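Local coordinates for putative rubredoxin reductase (Rhodopseudomonas palustris, PDB 3FG2), which probably carries electrons from NADH through its bound FAD to a ferredoxin partner of the cytochrome P450 CYP199A2, at residues Val182-Ser187 / Ala336-Val341; Phe352-Tyr357 / Gly364-Asn369; Ala150-Leu155 / Arg176-Val181; Pro318-Asp323 / Val332-Gly337. One frame throughout, in Å; residues are numbered along the deposited sequence.

Contact 1 of 4, residues Val182-Ser187 / Ala336-Val341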
# COMPACT_ATOMS: atom_id res chain seq x y z
N VAL A 182 11.27 7.18 0.87
CA VAL A 182 12.16 7.66 -0.19
C VAL A 182 13.35 8.43 0.38
O VAL A 182 13.31 8.87 1.54
CB VAL A 182 11.43 8.60 -1.20
CG1 VAL A 182 10.19 7.91 -1.74
CG2 VAL A 182 11.06 9.92 -0.52
N THR A 183 14.39 8.60 -0.42
CA THR A 183 15.58 9.34 0.02
C THR A 183 15.34 10.85 -0.16
O THR A 183 14.47 11.27 -0.94
CB THR A 183 16.86 8.88 -0.74
OG1 THR A 183 16.70 9.09 -2.15
CG2 THR A 183 17.13 7.41 -0.47
N PRO A 184 16.12 11.70 0.54
CA PRO A 184 16.00 13.16 0.47
C PRO A 184 15.84 13.83 -0.90
O PRO A 184 15.07 14.77 -1.03
CB PRO A 184 17.25 13.64 1.21
CG PRO A 184 17.46 12.56 2.23
CD PRO A 184 17.25 11.31 1.40
N GLU A 185 16.56 13.35 -1.91
CA GLU A 185 16.46 13.96 -3.23
C GLU A 185 15.05 13.84 -3.80
O GLU A 185 14.60 14.71 -4.55
CB GLU A 185 17.47 13.34 -4.21
CG GLU A 185 18.90 13.30 -3.71
CD GLU A 185 19.12 12.26 -2.59
OE1 GLU A 185 18.46 11.19 -2.61
OE2 GLU A 185 19.97 12.52 -1.70
N ILE A 186 14.34 12.77 -3.46
CA ILE A 186 12.97 12.60 -3.94
C ILE A 186 12.03 13.52 -3.17
O ILE A 186 11.17 14.17 -3.76
CB ILE A 186 12.50 11.13 -3.80
CG1 ILE A 186 13.41 10.21 -4.63
CG2 ILE A 186 11.06 10.99 -4.27
CD1 ILE A 186 13.50 10.59 -6.10
N SER A 187 12.20 13.58 -1.85
CA SER A 187 11.36 14.45 -1.03
C SER A 187 11.48 15.88 -1.51
O SER A 187 10.49 16.57 -1.72
CB SER A 187 11.78 14.38 0.44
OG SER A 187 11.72 13.06 0.92
N ALA A 336 16.42 1.37 2.33
CA ALA A 336 16.79 1.60 3.73
C ALA A 336 18.30 1.38 3.93
O ALA A 336 18.88 0.43 3.41
CB ALA A 336 15.99 0.66 4.64
N GLY A 337 18.92 2.28 4.69
CA GLY A 337 20.34 2.16 4.96
C GLY A 337 21.22 2.70 3.86
O GLY A 337 22.42 2.40 3.82
N PHE A 338 20.65 3.52 2.98
CA PHE A 338 21.41 4.11 1.87
C PHE A 338 22.53 4.99 2.41
O PHE A 338 22.33 5.75 3.37
CB PHE A 338 20.48 4.96 1.00
CG PHE A 338 19.95 6.19 1.70
CD1 PHE A 338 20.62 7.41 1.61
CD2 PHE A 338 18.78 6.13 2.46
CE1 PHE A 338 20.15 8.54 2.27
CE2 PHE A 338 18.29 7.26 3.12
CZ PHE A 338 18.98 8.47 3.03
N ASP A 339 23.72 4.89 1.80
CA ASP A 339 24.85 5.70 2.23
C ASP A 339 25.45 6.50 1.07
O ASP A 339 26.43 7.23 1.24
CB ASP A 339 25.94 4.85 2.91
CG ASP A 339 26.46 3.74 2.01
OD1 ASP A 339 26.40 3.88 0.77
OD2 ASP A 339 26.96 2.73 2.56
N GLN A 340 24.85 6.37 -0.11
CA GLN A 340 25.31 7.10 -1.28
C GLN A 340 24.21 7.16 -2.33
O GLN A 340 23.63 6.14 -2.69
CB GLN A 340 26.55 6.42 -1.87
CG GLN A 340 26.98 6.97 -3.22
CD GLN A 340 28.27 6.33 -3.72
OE1 GLN A 340 28.46 5.11 -3.59
NE2 GLN A 340 29.15 7.13 -4.30
N VAL A 341 23.92 8.37 -2.81
CA VAL A 341 22.89 8.57 -3.82
C VAL A 341 23.43 9.34 -5.02
O VAL A 341 24.03 10.40 -4.88
CB VAL A 341 21.67 9.33 -3.25
CG1 VAL A 341 20.62 9.55 -4.34
CG2 VAL A 341 21.08 8.55 -2.10

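Contact 2 of 4, residues Phe352-Tyr357 / Gly364-Asn369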
# COMPACT_ATOMS: atom_id res chain seq x y z
N PHE A 352 14.43 12.26 -13.94
CA PHE A 352 15.70 11.83 -13.40
C PHE A 352 15.46 10.65 -12.47
O PHE A 352 14.31 10.30 -12.17
CB PHE A 352 16.33 12.97 -12.60
CG PHE A 352 15.61 13.26 -11.31
CD1 PHE A 352 15.94 12.58 -10.15
CD2 PHE A 352 14.56 14.17 -11.28
CE1 PHE A 352 15.24 12.79 -8.97
CE2 PHE A 352 13.84 14.39 -10.11
CZ PHE A 352 14.18 13.70 -8.95
N SER A 353 16.55 10.06 -12.00
CA SER A 353 16.47 8.94 -11.09
C SER A 353 17.52 9.08 -10.00
O SER A 353 18.59 9.67 -10.20
CB SER A 353 16.68 7.61 -11.84
OG SER A 353 15.66 7.39 -12.80
N ALA A 354 17.21 8.55 -8.82
CA ALA A 354 18.16 8.58 -7.73
C ALA A 354 18.64 7.14 -7.57
O ALA A 354 17.87 6.26 -7.16
CB ALA A 354 17.48 9.06 -6.46
N PHE A 355 19.90 6.89 -7.92
CA PHE A 355 20.46 5.55 -7.78
C PHE A 355 20.99 5.47 -6.36
O PHE A 355 21.94 6.16 -5.99
CB PHE A 355 21.57 5.32 -8.81
CG PHE A 355 21.06 4.99 -10.18
CD1 PHE A 355 20.17 5.84 -10.83
CD2 PHE A 355 21.48 3.84 -10.83
CE1 PHE A 355 19.70 5.55 -12.10
CE2 PHE A 355 21.01 3.53 -12.11
CZ PHE A 355 20.12 4.39 -12.74
N CYS A 356 20.36 4.64 -5.55
CA CYS A 356 20.75 4.51 -4.16
C CYS A 356 21.67 3.34 -3.94
O CYS A 356 21.40 2.21 -4.38
CB CYS A 356 19.51 4.36 -3.30
SG CYS A 356 18.26 5.58 -3.71
N TYR A 357 22.77 3.61 -3.23
CA TYR A 357 23.76 2.59 -2.92
C TYR A 357 23.99 2.42 -1.42
O TYR A 357 23.68 3.30 -0.61
CB TYR A 357 25.11 2.95 -3.54
CG TYR A 357 25.12 3.00 -5.04
CD1 TYR A 357 24.50 4.04 -5.73
CD2 TYR A 357 25.77 2.01 -5.77
CE1 TYR A 357 24.53 4.10 -7.11
CE2 TYR A 357 25.81 2.05 -7.16
CZ TYR A 357 25.19 3.10 -7.82
OH TYR A 357 25.24 3.16 -9.20
N GLY A 364 18.72 0.22 -4.83
CA GLY A 364 17.42 0.63 -5.33
C GLY A 364 17.47 1.82 -6.25
O GLY A 364 18.45 2.57 -6.25
N ILE A 365 16.42 1.99 -7.05
CA ILE A 365 16.33 3.12 -7.97
C ILE A 365 14.97 3.78 -7.83
O ILE A 365 13.94 3.12 -7.95
CB ILE A 365 16.46 2.70 -9.44
CG1 ILE A 365 17.76 1.94 -9.68
CG2 ILE A 365 16.43 3.95 -10.31
CD1 ILE A 365 17.95 1.53 -11.14
N GLU A 366 14.99 5.08 -7.58
CA GLU A 366 13.78 5.88 -7.44
C GLU A 366 13.75 6.78 -8.67
O GLU A 366 14.54 7.71 -8.78
CB GLU A 366 13.88 6.72 -6.17
CG GLU A 366 14.22 5.93 -4.91
CD GLU A 366 14.70 6.83 -3.79
OE1 GLU A 366 15.70 7.56 -4.00
OE2 GLU A 366 14.09 6.81 -2.69
N SER A 367 12.84 6.49 -9.59
CA SER A 367 12.74 7.23 -10.84
C SER A 367 11.53 8.15 -10.97
O SER A 367 10.40 7.71 -10.78
CB SER A 367 12.73 6.25 -12.01
OG SER A 367 13.81 5.34 -11.93
N VAL A 368 11.77 9.41 -11.30
CA VAL A 368 10.69 10.37 -11.48
C VAL A 368 10.52 10.60 -12.98
O VAL A 368 11.43 11.08 -13.65
CB VAL A 368 11.01 11.73 -10.82
CG1 VAL A 368 10.00 12.78 -11.27
CG2 VAL A 368 10.97 11.58 -9.32
N ASN A 369 9.35 10.24 -13.50
CA ASN A 369 9.05 10.39 -14.93
C ASN A 369 10.21 9.87 -15.79
O ASN A 369 10.65 10.54 -16.72
CB ASN A 369 8.78 11.85 -15.28
CG ASN A 369 7.72 12.48 -14.39
OD1 ASN A 369 6.63 11.93 -14.20
ND2 ASN A 369 8.04 13.67 -13.86

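Contact 3 of 4, residues Ala150-Leu155 / Arg176-Val181. With FAD (flavin-adenine dinucleotide), chain B.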
# COMPACT_ATOMS: atom_id res chain seq x y z
N ALA A 150 2.46 13.06 5.25
CA ALA A 150 3.04 13.25 3.93
C ALA A 150 3.49 11.95 3.26
O ALA A 150 4.55 11.90 2.64
CB ALA A 150 4.20 14.24 4.01
N GLY A 151 2.68 10.91 3.40
CA GLY A 151 3.01 9.64 2.78
C GLY A 151 2.54 9.72 1.34
O GLY A 151 2.01 10.75 0.92
N PHE A 152 2.71 8.64 0.58
CA PHE A 152 2.29 8.62 -0.82
C PHE A 152 0.83 9.05 -0.99
O PHE A 152 0.53 9.96 -1.75
CB PHE A 152 2.43 7.22 -1.42
CG PHE A 152 3.85 6.75 -1.53
CD1 PHE A 152 4.82 7.56 -2.11
CD2 PHE A 152 4.20 5.47 -1.09
CE1 PHE A 152 6.13 7.11 -2.24
CE2 PHE A 152 5.51 5.02 -1.21
CZ PHE A 152 6.48 5.84 -1.79
N ILE A 153 -0.06 8.37 -0.28
CA ILE A 153 -1.48 8.66 -0.39
C ILE A 153 -1.82 10.11 -0.10
O ILE A 153 -2.53 10.75 -0.86
CB ILE A 153 -2.28 7.73 0.54
CG1 ILE A 153 -2.01 6.28 0.15
CG2 ILE A 153 -3.78 8.05 0.43
CD1 ILE A 153 -2.62 5.26 1.08
N GLY A 154 -1.30 10.64 1.00
CA GLY A 154 -1.57 12.01 1.35
C GLY A 154 -1.22 13.00 0.25
O GLY A 154 -1.99 13.93 -0.01
N LEU A 155 -0.07 12.81 -0.39
CA LEU A 155 0.36 13.72 -1.45
C LEU A 155 -0.41 13.50 -2.74
O LEU A 155 -0.70 14.46 -3.46
CB LEU A 155 1.86 13.58 -1.69
CG LEU A 155 2.75 14.01 -0.51
CD1 LEU A 155 4.22 13.84 -0.87
CD2 LEU A 155 2.47 15.46 -0.15
N ARG A 176 10.93 16.09 6.21
CA ARG A 176 10.67 16.01 4.77
C ARG A 176 9.56 14.99 4.48
O ARG A 176 9.25 14.14 5.31
CB ARG A 176 11.95 15.62 4.01
CG ARG A 176 12.44 14.20 4.29
CD ARG A 176 13.83 13.96 3.70
NE ARG A 176 14.38 12.69 4.16
CZ ARG A 176 14.07 11.51 3.63
NH1 ARG A 176 13.22 11.43 2.62
NH2 ARG A 176 14.61 10.40 4.13
N VAL A 177 8.97 15.09 3.29
CA VAL A 177 7.89 14.19 2.90
C VAL A 177 8.34 12.78 2.56
O VAL A 177 9.48 12.56 2.16
CB VAL A 177 7.11 14.77 1.70
CG1 VAL A 177 6.53 16.13 2.06
CG2 VAL A 177 8.02 14.89 0.49
N MET A 178 7.43 11.82 2.72
CA MET A 178 7.71 10.43 2.41
C MET A 178 8.97 9.91 3.10
O MET A 178 9.63 8.99 2.59
CB MET A 178 7.83 10.26 0.89
CG MET A 178 6.58 10.66 0.11
SD MET A 178 6.75 10.46 -1.67
CE MET A 178 7.37 12.05 -2.15
N ALA A 179 9.31 10.48 4.25
CA ALA A 179 10.51 10.11 4.99
C ALA A 179 10.67 8.62 5.28
O ALA A 179 11.78 8.11 5.43
CB ALA A 179 10.58 10.89 6.30
N ARG A 180 9.54 7.92 5.36
CA ARG A 180 9.53 6.49 5.64
C ARG A 180 9.83 5.64 4.40
O ARG A 180 10.19 4.47 4.53
CB ARG A 180 8.15 6.10 6.19
CG ARG A 180 7.92 4.61 6.44
CD ARG A 180 8.74 4.10 7.62
NE ARG A 180 9.92 3.36 7.19
CZ ARG A 180 9.94 2.05 6.93
NH1 ARG A 180 8.84 1.32 7.06
NH2 ARG A 180 11.06 1.48 6.52
N VAL A 181 9.71 6.23 3.21
CA VAL A 181 9.91 5.45 1.99
C VAL A 181 10.84 5.92 0.87
O VAL A 181 11.17 5.12 -0.01
CB VAL A 181 8.54 5.14 1.35
CG1 VAL A 181 7.75 4.19 2.23
CG2 VAL A 181 7.76 6.43 1.15
PA FAD B . -6.14 -5.03 0.86
O1A FAD B . -6.24 -3.94 1.87
O2A FAD B . -6.25 -4.78 -0.46
O5B FAD B . -7.42 -5.81 1.19
C5B FAD B . -7.75 -6.35 2.51
C4B FAD B . -9.23 -6.76 2.39
O4B FAD B . -9.51 -7.71 3.49
C3B FAD B . -10.26 -5.62 2.56
O3B FAD B . -11.28 -5.57 1.61
C2B FAD B . -10.67 -5.79 3.99
O2B FAD B . -11.87 -5.15 4.30
C1B FAD B . -10.78 -7.28 4.08
N9A FAD B . -10.74 -7.88 5.42
C8A FAD B . -10.00 -7.46 6.49
N7A FAD B . -10.18 -8.21 7.58
C5A FAD B . -11.09 -9.15 7.20
C6A FAD B . -11.71 -10.27 7.95
N6A FAD B . -11.47 -10.55 9.20
N1A FAD B . -12.60 -11.03 7.21
C2A FAD B . -12.89 -10.77 5.89
N3A FAD B . -12.37 -9.77 5.14
C4A FAD B . -11.47 -8.99 5.84
N1 FAD B . 0.41 0.07 -3.86
C2 FAD B . 1.16 0.21 -4.95
O2 FAD B . 2.02 -0.56 -5.22
N3 FAD B . 0.96 1.30 -5.87
C4 FAD B . -0.02 2.25 -5.66
O4 FAD B . -0.15 3.16 -6.47
C4X FAD B . -0.85 2.11 -4.47
N5 FAD B . -1.83 3.01 -4.22
C5X FAD B . -2.60 2.83 -3.09
C6 FAD B . -3.64 3.78 -2.85
C7 FAD B . -4.47 3.68 -1.75
C7M FAD B . -5.56 4.72 -1.55
C8 FAD B . -4.29 2.59 -0.80
C8M FAD B . -5.16 2.42 0.43
C9 FAD B . -3.26 1.65 -1.02
C9A FAD B . -2.42 1.76 -2.15
N10 FAD B . -1.35 0.81 -2.46
C10 FAD B . -0.58 0.96 -3.57
C1' FAD B . -1.15 -0.31 -1.51
C2' FAD B . -1.98 -1.55 -1.95
O2' FAD B . -3.33 -1.16 -2.08
C3' FAD B . -1.81 -2.63 -0.90
O3' FAD B . -0.44 -3.01 -0.82
C4' FAD B . -2.66 -3.84 -1.26
O4' FAD B . -4.06 -3.47 -1.35
C5' FAD B . -2.47 -4.89 -0.19
O5' FAD B . -3.39 -6.11 -0.58
P FAD B . -4.05 -6.91 0.51
O1P FAD B . -4.81 -8.00 -0.30
O2P FAD B . -3.16 -7.41 1.47
O3P FAD B . -5.01 -6.09 1.25

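Contact 4 of 4, residues Pro318-Asp323 / Val332-Gly337. With FAD (flavin-adenine dinucleotide), chain B.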
# COMPACT_ATOMS: atom_id res chain seq x y z
N PRO A 318 10.67 -6.54 -4.64
CA PRO A 318 9.92 -5.33 -4.31
C PRO A 318 10.08 -4.10 -5.20
O PRO A 318 11.19 -3.67 -5.53
CB PRO A 318 10.34 -5.05 -2.87
CG PRO A 318 11.78 -5.44 -2.90
CD PRO A 318 11.75 -6.76 -3.66
N TRP A 319 8.94 -3.54 -5.59
CA TRP A 319 8.89 -2.31 -6.37
C TRP A 319 7.57 -1.62 -6.07
O TRP A 319 6.56 -2.26 -5.81
CB TRP A 319 9.06 -2.58 -7.88
CG TRP A 319 8.19 -3.64 -8.47
CD1 TRP A 319 8.47 -4.97 -8.57
CD2 TRP A 319 6.91 -3.45 -9.09
NE1 TRP A 319 7.45 -5.63 -9.23
CE2 TRP A 319 6.48 -4.72 -9.55
CE3 TRP A 319 6.09 -2.34 -9.30
CZ2 TRP A 319 5.26 -4.90 -10.21
CZ3 TRP A 319 4.88 -2.52 -9.96
CH2 TRP A 319 4.48 -3.79 -10.41
N PHE A 320 7.60 -0.29 -6.09
CA PHE A 320 6.42 0.50 -5.78
C PHE A 320 6.30 1.66 -6.76
O PHE A 320 7.20 1.90 -7.57
CB PHE A 320 6.54 1.08 -4.37
CG PHE A 320 7.22 0.16 -3.38
CD1 PHE A 320 6.48 -0.49 -2.39
CD2 PHE A 320 8.60 -0.04 -3.42
CE1 PHE A 320 7.11 -1.32 -1.45
CE2 PHE A 320 9.24 -0.87 -2.49
CZ PHE A 320 8.49 -1.51 -1.50
N TRP A 321 5.19 2.39 -6.68
CA TRP A 321 4.99 3.57 -7.52
C TRP A 321 4.00 4.52 -6.87
O TRP A 321 3.28 4.15 -5.94
CB TRP A 321 4.53 3.17 -8.92
CG TRP A 321 3.05 2.95 -9.08
CD1 TRP A 321 2.11 3.89 -9.41
CD2 TRP A 321 2.35 1.71 -8.96
NE1 TRP A 321 0.87 3.30 -9.51
CE2 TRP A 321 0.99 1.96 -9.24
CE3 TRP A 321 2.75 0.40 -8.64
CZ2 TRP A 321 0.02 0.95 -9.21
CZ3 TRP A 321 1.78 -0.61 -8.61
CH2 TRP A 321 0.43 -0.32 -8.90
N SER A 322 3.98 5.76 -7.34
CA SER A 322 3.09 6.77 -6.80
C SER A 322 2.84 7.80 -7.90
O SER A 322 3.76 8.16 -8.64
CB SER A 322 3.74 7.45 -5.59
OG SER A 322 2.84 8.34 -4.95
N ASP A 323 1.59 8.25 -8.01
CA ASP A 323 1.22 9.24 -9.03
C ASP A 323 0.79 10.53 -8.34
O ASP A 323 -0.32 10.62 -7.81
CB ASP A 323 0.05 8.71 -9.89
CG ASP A 323 0.40 7.43 -10.66
OD1 ASP A 323 -0.50 6.87 -11.33
OD2 ASP A 323 1.56 6.99 -10.59
N VAL A 332 12.18 0.74 -7.36
CA VAL A 332 12.44 -0.69 -7.43
C VAL A 332 13.57 -0.97 -6.44
O VAL A 332 14.65 -0.37 -6.52
CB VAL A 332 12.86 -1.15 -8.85
CG1 VAL A 332 14.10 -0.38 -9.32
CG2 VAL A 332 13.15 -2.65 -8.83
N GLY A 333 13.30 -1.87 -5.50
CA GLY A 333 14.28 -2.22 -4.48
C GLY A 333 14.00 -1.53 -3.16
O GLY A 333 13.14 -0.66 -3.08
N LEU A 334 14.71 -1.93 -2.11
CA LEU A 334 14.53 -1.34 -0.78
C LEU A 334 15.73 -0.42 -0.51
O LEU A 334 16.87 -0.89 -0.49
CB LEU A 334 14.44 -2.44 0.28
CG LEU A 334 13.29 -3.44 0.11
CD1 LEU A 334 13.45 -4.63 1.05
CD2 LEU A 334 11.97 -2.74 0.37
N THR A 335 15.47 0.87 -0.31
CA THR A 335 16.55 1.84 -0.08
C THR A 335 16.96 2.12 1.37
O THR A 335 17.76 3.02 1.62
CB THR A 335 16.21 3.19 -0.71
OG1 THR A 335 14.89 3.58 -0.33
CG2 THR A 335 16.30 3.12 -2.22
N ALA A 336 16.42 1.37 2.33
CA ALA A 336 16.79 1.60 3.73
C ALA A 336 18.30 1.38 3.93
O ALA A 336 18.88 0.43 3.41
CB ALA A 336 15.99 0.66 4.64
N GLY A 337 18.92 2.28 4.69
CA GLY A 337 20.34 2.16 4.96
C GLY A 337 21.22 2.70 3.86
O GLY A 337 22.42 2.40 3.82
PA FAD B . -6.14 -5.03 0.86
O1A FAD B . -6.24 -3.94 1.87
O2A FAD B . -6.25 -4.78 -0.46
O5B FAD B . -7.42 -5.81 1.19
C5B FAD B . -7.75 -6.35 2.51
C4B FAD B . -9.23 -6.76 2.39
O4B FAD B . -9.51 -7.71 3.49
C3B FAD B . -10.26 -5.62 2.56
O3B FAD B . -11.28 -5.57 1.61
C2B FAD B . -10.67 -5.79 3.99
O2B FAD B . -11.87 -5.15 4.30
C1B FAD B . -10.78 -7.28 4.08
N9A FAD B . -10.74 -7.88 5.42
C8A FAD B . -10.00 -7.46 6.49
N7A FAD B . -10.18 -8.21 7.58
C5A FAD B . -11.09 -9.15 7.20
C6A FAD B . -11.71 -10.27 7.95
N6A FAD B . -11.47 -10.55 9.20
N1A FAD B . -12.60 -11.03 7.21
C2A FAD B . -12.89 -10.77 5.89
N3A FAD B . -12.37 -9.77 5.14
C4A FAD B . -11.47 -8.99 5.84
N1 FAD B . 0.41 0.07 -3.86
C2 FAD B . 1.16 0.21 -4.95
O2 FAD B . 2.02 -0.56 -5.22
N3 FAD B . 0.96 1.30 -5.87
C4 FAD B . -0.02 2.25 -5.66
O4 FAD B . -0.15 3.16 -6.47
C4X FAD B . -0.85 2.11 -4.47
N5 FAD B . -1.83 3.01 -4.22
C5X FAD B . -2.60 2.83 -3.09
C6 FAD B . -3.64 3.78 -2.85
C7 FAD B . -4.47 3.68 -1.75
C7M FAD B . -5.56 4.72 -1.55
C8 FAD B . -4.29 2.59 -0.80
C8M FAD B . -5.16 2.42 0.43
C9 FAD B . -3.26 1.65 -1.02
C9A FAD B . -2.42 1.76 -2.15
N10 FAD B . -1.35 0.81 -2.46
C10 FAD B . -0.58 0.96 -3.57
C1' FAD B . -1.15 -0.31 -1.51
C2' FAD B . -1.98 -1.55 -1.95
O2' FAD B . -3.33 -1.16 -2.08
C3' FAD B . -1.81 -2.63 -0.90
O3' FAD B . -0.44 -3.01 -0.82
C4' FAD B . -2.66 -3.84 -1.26
O4' FAD B . -4.06 -3.47 -1.35
C5' FAD B . -2.47 -4.89 -0.19
O5' FAD B . -3.39 -6.11 -0.58
P FAD B . -4.05 -6.91 0.51
O1P FAD B . -4.81 -8.00 -0.30
O2P FAD B . -3.16 -7.41 1.47
O3P FAD B . -5.01 -6.09 1.25

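Contact 1 of 4, residues Val182-Ser187 / Ala336-Val341
Thr-183 lays its methyl group on the ring of Phe-338. CG2 stands 3.6 Å above the ring plane, over its centre, a CH-pi contact only 14° off the ring normal. With CG2 anti to its own carbonyl carbon, Thr-183 offers the methyl to the ring while OG1 is left for polar partners. A threonine suits this place because its two branches meet such different surroundings. Pro-184 reaches the same ring tip to tip, its CD 3.7 Å from Phe-338 CZ. As the first residue of helix 184-196 it suits a position where the backbone needs no N-H donor.

The second pairing is also tip to tip. The Glu-185 chain bends at chi2 (72°), which turns CD toward Val-341, and OE1 lies 3.2 Å from Val-341 CG1. The valine touches the carboxylate with its branched end and offers it no hydrogen bond. OE1 is 2.8 Å from Thr-183 OG1, a hydroxyl whose main polar partner is Glu-366 OE1; which carboxylate receives its proton is not settled. Two acids so close might raise the pKa of one of them. An alanine at Glu-185 would probably open a gap beside Val-341 CG1 and leave the Thr-183 hydroxyl with one carboxylate neighbour fewer.

The contact sets the start of helix 184-196 against the edge strand 340-344 and the loop leading into it. Beside it, Thr-183 touches Cys-356, Ile-186 touches Phe-352 and Val-341 touches Ala-354, all three on strand 351-358.

Contact 2 of 4, residues Phe352-Tyr357 / Gly364-Asn369
This is an antiparallel beta hairpin, strands 351-358 and 361-368, within the five-stranded sheet of the C-terminal reductase domain. Strand 340-344 flanks it on one edge and strand 327-333 on the other. Phe-352/Val-368, Ala-354/Glu-366 and Cys-356/Gly-364 are hydrogen-bonded pairs; Ser-353/Ser-367 and Phe-355/Ile-365 are the non-hydrogen-bonded pairs between them. Ala-354 N gives a bond of 2.8 Å to Glu-366 O, and Glu-366 N answers with 3.1 Å to Ala-354 O. The last bond, from Gly-364 N to Cys-356 O, is weak.

The sheet has two unlike faces. Toward helix 184-196, Phe-352 brings CZ to 3.9 Å from Val-368 CG2, and small Ala-354 leaves room for the Glu-366 carboxylate, whose OE1 has its polar partner in Thr-183. OE1 also lies 3.2 Å from Cys-356 SG. On the face toward helix 371-380, Ser-353 OG and Ser-367 OG are 2.9 Å apart, and Ser-353 OG is hydrogen-bonded to Asp-373 of that helix as well. Farther along this face Phe-355 and Ile-365 run side by side, pointing the same way, and Ile-365 CD1 sits 3.7 Å above the Phe-355 ring plane, offset toward the rim near CE2 and CZ.

Contact 3 of 4, residues Ala150-Leu155 / Arg176-Val181
Ala-150 O accepts the one hydrogen bond between these segments, from Met-178 N at 2.9 Å, with the donor tilted 30° from the carbonyl plane. The glycine-rich turn before helix 152-163 is thereby tied to the type II turn running from Arg-176 to Ala-179. Gly-151 and Gly-154 fit a Rossmann-type GxGxxG pattern, which in this second nucleotide domain is consistent with NADH binding.

Around the bond the packing is apolar. Ala-150 is small enough to let its CB lie 3.6 Å from Val-177 CG1. Phe-152 and Met-178 cross at about a right angle in a Met-aromatic contact: SD is 3.5 Å from Phe-152 CE1 and approaches the ring obliquely. Phe-152 CZ meets Val-181 CG2 at 3.3 Å, a tight fit. The methionine chain bends at chi3 (-90°), which carries CE toward Leu-155, 3.8 Å from its CD1. An alanine in place of Phe-152 would probably open a gap between the two segments, leaving Met-178 SD without its aromatic partner and Val-181 CG2 without the ring tip.

One residue along, Ile-153 brings CD1 to 3.7 Å from C8 of the flavin. Strand 319-324 covers the contact with Ser-322 and Gln-324 against Phe-152, helix 184-196 places Phe-190 on Met-178, and strand 200-202 sets Met-201 against Leu-155 and Val-177.

Contact 4 of 4, residues Pro318-Asp323 / Val332-Gly337
This contact lies at the end of a beta hairpin away from its turn, where strands 319-324 and 327-333 of the C-terminal reductase domain pair, and the first strand carries a residue of the FAD pocket. Gly-333 N donates to Pro-318 O at 2.8 Å. Next to this bond Trp-319 and Val-332 form an antiparallel non-hydrogen-bonded pair, and their CB atoms are 4.2 Å apart. The Trp-319 indole makes a cation-pi contact with Arg-378 of helix 371-380, which also touches Val-332. Gly-333 has a positive phi (101°), where a side chain would press against the preceding carbonyl oxygen, so glycine fits.

The next residue, Leu-334, packs on Pro-318 and Phe-320. The Pro-318 ring and the leucine cross at about a right angle, CG to CG at 3.9 Å. The Phe-320 ring presents its edge: Leu-334 CD2 is 4.1 Å from CZ, while Gly-333 O lies in the ring plane, 3.9 Å from CE2. Farther along strand 319-324, Trp-321 turns one face of its indole to the N3/O4/O2 edge of the flavin, whose ring system is steeply inclined to it, with N3 of FAD 3.1 Å above the indole plane and over its centre.

Contacts 1, 2 and 4 all reach one antiparallel sheet. Contacts 2 and 4, their centres about 9 Å apart, join where Ile-365 N lies 3.0 Å from Val-332 O, a probable hydrogen bond between neighbouring strands. Contact 1 shares Ala-336 and Gly-337 with contact 4 and meets contact 2 through Gln-340 O and Tyr-357 N, 2.7 Å apart. Contact 3 belongs to the nucleotide domain, yet Ser-187 OG is 2.6 Å from Val-177 O, linking it to contact 1, and Phe-152 CD1 packs 3.5 Å from Ser-322 OG of contact 4. Contacts 3 and 4 touch FAD; in contact 2 the Glu-366 side chain stays about 14 Å from it.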